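Local coordinates for choline binding protein A (Lactobacillus salivarius str. Ren, PDB 5GT1), which probably takes part in adhesion to intestinal epithelial cells as an S-layer protein, and carries in this part a zinc-binding peptidase family M23 domain, at residues V95-E99 / Y100-Y104; A165-K168 / N169-N173. One frame throughout, in Å; residues are numbered along the deposited sequence.

Contact 1: residues V95-E99 / Y100-Y104; sequences VRSDE and YTFVY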
# COMPACT_ATOMS: atom_id res chain seq x y z
N VAL A 95 -7.55 3.62 -3.26
CA VAL A 95 -7.50 4.97 -3.80
C VAL A 95 -7.09 4.87 -5.27
O VAL A 95 -6.12 4.18 -5.60
CB VAL A 95 -6.49 5.86 -3.03
CG1 VAL A 95 -6.38 7.24 -3.67
CG2 VAL A 95 -6.87 5.99 -1.56
N ARG A 96 -7.82 5.56 -6.15
CA ARG A 96 -7.54 5.53 -7.59
C ARG A 96 -7.13 6.90 -8.06
O ARG A 96 -7.83 7.87 -7.80
CB ARG A 96 -8.77 5.05 -8.38
CG ARG A 96 -8.60 5.12 -9.90
CD ARG A 96 -7.77 3.97 -10.47
NE ARG A 96 -7.30 4.27 -11.82
CZ ARG A 96 -6.44 3.52 -12.52
NH1 ARG A 96 -5.92 2.41 -12.00
NH2 ARG A 96 -6.08 3.90 -13.75
N SER A 97 -5.97 6.99 -8.71
CA SER A 97 -5.55 8.23 -9.37
C SER A 97 -5.76 8.06 -10.89
O SER A 97 -6.42 7.12 -11.32
CB SER A 97 -4.08 8.53 -9.05
OG SER A 97 -3.21 7.58 -9.64
N ASP A 98 -5.19 8.95 -11.70
CA ASP A 98 -5.37 8.84 -13.15
C ASP A 98 -4.80 7.54 -13.71
O ASP A 98 -5.40 6.90 -14.58
CB ASP A 98 -4.76 10.05 -13.86
CG ASP A 98 -5.73 11.22 -13.95
OD1 ASP A 98 -5.29 12.38 -13.77
OD2 ASP A 98 -6.94 10.96 -14.20
N GLU A 99 -3.65 7.15 -13.17
CA GLU A 99 -2.85 6.05 -13.70
C GLU A 99 -2.87 4.81 -12.79
O GLU A 99 -2.72 3.68 -13.27
CB GLU A 99 -1.42 6.57 -13.85
CG GLU A 99 -0.57 5.88 -14.91
CD GLU A 99 0.78 6.57 -15.15
OE1 GLU A 99 1.61 6.01 -15.89
OE2 GLU A 99 1.02 7.67 -14.60
N TYR A 100 -3.06 5.01 -11.49
CA TYR A 100 -2.80 3.92 -10.53
C TYR A 100 -3.92 3.63 -9.56
O TYR A 100 -4.67 4.53 -9.16
CB TYR A 100 -1.53 4.22 -9.73
CG TYR A 100 -0.26 4.34 -10.54
CD1 TYR A 100 0.35 3.21 -11.10
CD2 TYR A 100 0.37 5.58 -10.71
CE1 TYR A 100 1.53 3.33 -11.83
CE2 TYR A 100 1.55 5.71 -11.43
CZ TYR A 100 2.12 4.58 -11.99
OH TYR A 100 3.29 4.70 -12.70
N THR A 101 -4.00 2.37 -9.16
CA THR A 101 -4.81 1.96 -8.02
C THR A 101 -3.87 1.64 -6.86
O THR A 101 -2.96 0.81 -6.99
CB THR A 101 -5.64 0.71 -8.36
OG1 THR A 101 -6.45 0.98 -9.52
CG2 THR A 101 -6.53 0.32 -7.18
N PHE A 102 -4.09 2.31 -5.72
CA PHE A 102 -3.33 2.10 -4.50
C PHE A 102 -4.19 1.33 -3.51
O PHE A 102 -5.34 1.70 -3.27
CB PHE A 102 -2.94 3.46 -3.89
CG PHE A 102 -2.16 4.35 -4.83
CD1 PHE A 102 -0.77 4.37 -4.79
CD2 PHE A 102 -2.82 5.20 -5.74
CE1 PHE A 102 -0.05 5.19 -5.66
CE2 PHE A 102 -2.11 6.01 -6.60
CZ PHE A 102 -0.73 6.01 -6.57
N VAL A 103 -3.64 0.26 -2.93
CA VAL A 103 -4.35 -0.50 -1.90
C VAL A 103 -3.61 -0.37 -0.57
O VAL A 103 -2.43 -0.74 -0.47
CB VAL A 103 -4.52 -1.98 -2.30
CG1 VAL A 103 -5.36 -2.73 -1.27
CG2 VAL A 103 -5.14 -2.07 -3.69
N TYR A 104 -4.27 0.17 0.45
CA TYR A 104 -3.70 0.23 1.80
C TYR A 104 -4.41 -0.84 2.61
O TYR A 104 -5.61 -0.75 2.85
CB TYR A 104 -3.93 1.61 2.45
CG TYR A 104 -3.37 2.77 1.67
CD1 TYR A 104 -2.16 3.37 2.04
CD2 TYR A 104 -4.05 3.28 0.56
CE1 TYR A 104 -1.63 4.44 1.32
CE2 TYR A 104 -3.53 4.35 -0.17
CZ TYR A 104 -2.31 4.91 0.22
OH TYR A 104 -1.80 5.98 -0.50

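Contact 2: residues A165-K168 / N169-N173; sequences ALIK and NGIAN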
# COMPACT_ATOMS: atom_id res chain seq x y z
N ALA A 165 10.15 1.23 -5.60
CA ALA A 165 10.68 1.84 -6.81
C ALA A 165 9.80 2.98 -7.29
O ALA A 165 10.31 4.04 -7.66
CB ALA A 165 10.86 0.79 -7.91
N LEU A 166 8.49 2.78 -7.29
CA LEU A 166 7.55 3.82 -7.71
C LEU A 166 7.58 5.09 -6.86
O LEU A 166 7.61 6.19 -7.40
CB LEU A 166 6.12 3.28 -7.73
CG LEU A 166 5.41 3.20 -9.08
CD1 LEU A 166 6.12 2.23 -10.00
CD2 LEU A 166 3.98 2.75 -8.88
N ILE A 167 7.52 4.95 -5.54
CA ILE A 167 7.51 6.11 -4.64
C ILE A 167 8.86 6.82 -4.70
O ILE A 167 8.93 8.05 -4.80
CB ILE A 167 7.17 5.70 -3.18
CG1 ILE A 167 5.71 5.22 -3.09
CG2 ILE A 167 7.40 6.87 -2.24
CD1 ILE A 167 5.45 4.31 -1.91
N LYS A 168 9.92 6.04 -4.66
CA LYS A 168 11.28 6.57 -4.76
C LYS A 168 11.44 7.40 -6.05
O LYS A 168 11.86 8.56 -6.01
CB LYS A 168 12.24 5.41 -4.76
CG LYS A 168 13.57 5.64 -4.12
CD LYS A 168 14.33 4.31 -4.03
CE LYS A 168 15.81 4.56 -3.91
NZ LYS A 168 16.06 5.62 -2.90
N ASN A 169 11.08 6.80 -7.19
CA ASN A 169 11.18 7.50 -8.47
C ASN A 169 10.25 8.71 -8.55
O ASN A 169 10.63 9.77 -9.09
CB ASN A 169 10.95 6.54 -9.65
CG ASN A 169 11.43 7.13 -10.98
OD1 ASN A 169 12.64 7.36 -11.17
ND2 ASN A 169 10.50 7.40 -11.88
N GLY A 170 9.05 8.57 -8.00
CA GLY A 170 8.08 9.66 -7.97
C GLY A 170 8.58 10.87 -7.18
O GLY A 170 8.47 12.01 -7.64
N ILE A 171 9.13 10.61 -6.00
CA ILE A 171 9.71 11.66 -5.17
C ILE A 171 10.91 12.31 -5.88
O ILE A 171 11.04 13.55 -5.88
CB ILE A 171 10.11 11.11 -3.78
CG1 ILE A 171 8.85 10.71 -2.99
CG2 ILE A 171 10.95 12.14 -3.00
CD1 ILE A 171 9.12 9.92 -1.72
N ALA A 172 11.76 11.50 -6.50
CA ALA A 172 12.94 12.03 -7.19
C ALA A 172 12.54 12.93 -8.37
O ALA A 172 13.19 13.94 -8.63
CB ALA A 172 13.85 10.90 -7.66
N ASN A 173 11.45 12.58 -9.05
CA ASN A 173 11.03 13.30 -10.26
C ASN A 173 10.05 14.45 -10.06
O ASN A 173 9.75 15.17 -11.02
CB ASN A 173 10.49 12.31 -11.29
CG ASN A 173 11.61 11.54 -11.96
OD1 ASN A 173 12.40 12.11 -12.70
ND2 ASN A 173 11.69 10.25 -11.68

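Contact 1: residues V95-E99 / Y100-Y104
Arg96 reaches across the turn of a tight hairpin to Thr101 and Tyr100. Its CB leaves the strand on the same sheet face as Thr101, and CG lies anti to the backbone N. The chain then bends at chi2 (78°), which brings CD to within 3.4 Å of Tyr100 O and turns the guanidinium back over the chain. That flat group lies with one face above Tyr100 N, while NH1 gives a hydrogen bond to Thr101 OG1 at 2.9 Å, only 4° out of the guanidinium plane. NH2 adds a weak bond to Asp98 O. The same Thr101 hydroxyl and the same NH1 also bond to the backbone oxygens of Glu143 and Arg142, respectively, which ties the turn to the neighbouring loop.

In the turn itself, Ser97 N bonds to Tyr100 O at 2.8 Å, and Tyr100 N bonds back to Ser97 OG at 3.2 Å. Glu99 runs alongside the Tyr100 ring: its CB sits over one face, offset toward the rim, and its carboxylate is stacked 21° from the ring plane, with OE1 in a salt bridge to Arg142. On the sheet face that carries Val95 and Phe102, Val95 CG2 meets Tyr104 CE2 obliquely at 4.0 Å.

Val95 and Phe102 form an antiparallel hydrogen-bonded pair, with Phe102 N to Val95 O at 2.8 Å. Arg96 and Thr101 follow as a non-hydrogen-bonded pair. With Asp98 and Glu99 at the corner in type I-like backbone angles, this is a two-stranded beta hairpin within the antiparallel sheet of the M23 peptidase domain.

Contact 2: residues A165-K168 / N169-N173
The peptide carbonyl of Ala165 receives the N-H of Asn169 at 2.9 Å, with the donor tilted 28° from the carbonyl plane. Leu166, Ile167 and Lys168 likewise take the N-H groups of Gly170, Ile171 and Ala172, the ordinary i to i+4 ladder of an alpha helix. One turn on, Asn169 O is gripped from both faces of its plane: Asn173 N comes from one side, and the side-chain amide ND2 of Asn173 comes from the other at 2.8 Å, above the plane.

Ile167 and Ile171 lie side by side on one flank, pointing the same way. Ile171 has CG1 beside its own backbone N (chi1 -67°), which sets this branch 3.2 Å from Ile167 O and carries CD1 to 3.5 Å from Ile167 CG2. Both isoleucines also meet Trp25 and Trp27. With an alanine here, the CD1 contact to Ile167 CG2 would be gone, and the two tryptophans would probably be left with a gap on this side.

Lys168 has its own polar partner elsewhere, as NZ makes a salt bridge to Glu34. The pair of segments belongs to helix 163-173, near the end of the chain, and this helix lies against strand 135-141: Leu166 packs on Ile140 and Ile167 on Leu138, while the indole-bearing loop of Trp25 and Trp27 covers the isoleucine flank.

Overall arrangement
The hairpin of contact 1 comes first along the chain and the helix of contact 2 near its end, yet the two touch: Tyr100 CE1 packs against Leu166 CD2 at 3.9 Å, and their centres lie 15 Å apart. Strand 135-141 joins them. Tyr100 and Leu166 both rest on Ile140, while Tyr104 and Ile167 both rest on Leu138. That strand also carries His137, which binds the zinc ion together with His57 and Asp61. Neither contact supplies a metal ligand. The side chain of Tyr104 is about 11 Å from the zinc and that of Ile167 about 13 Å.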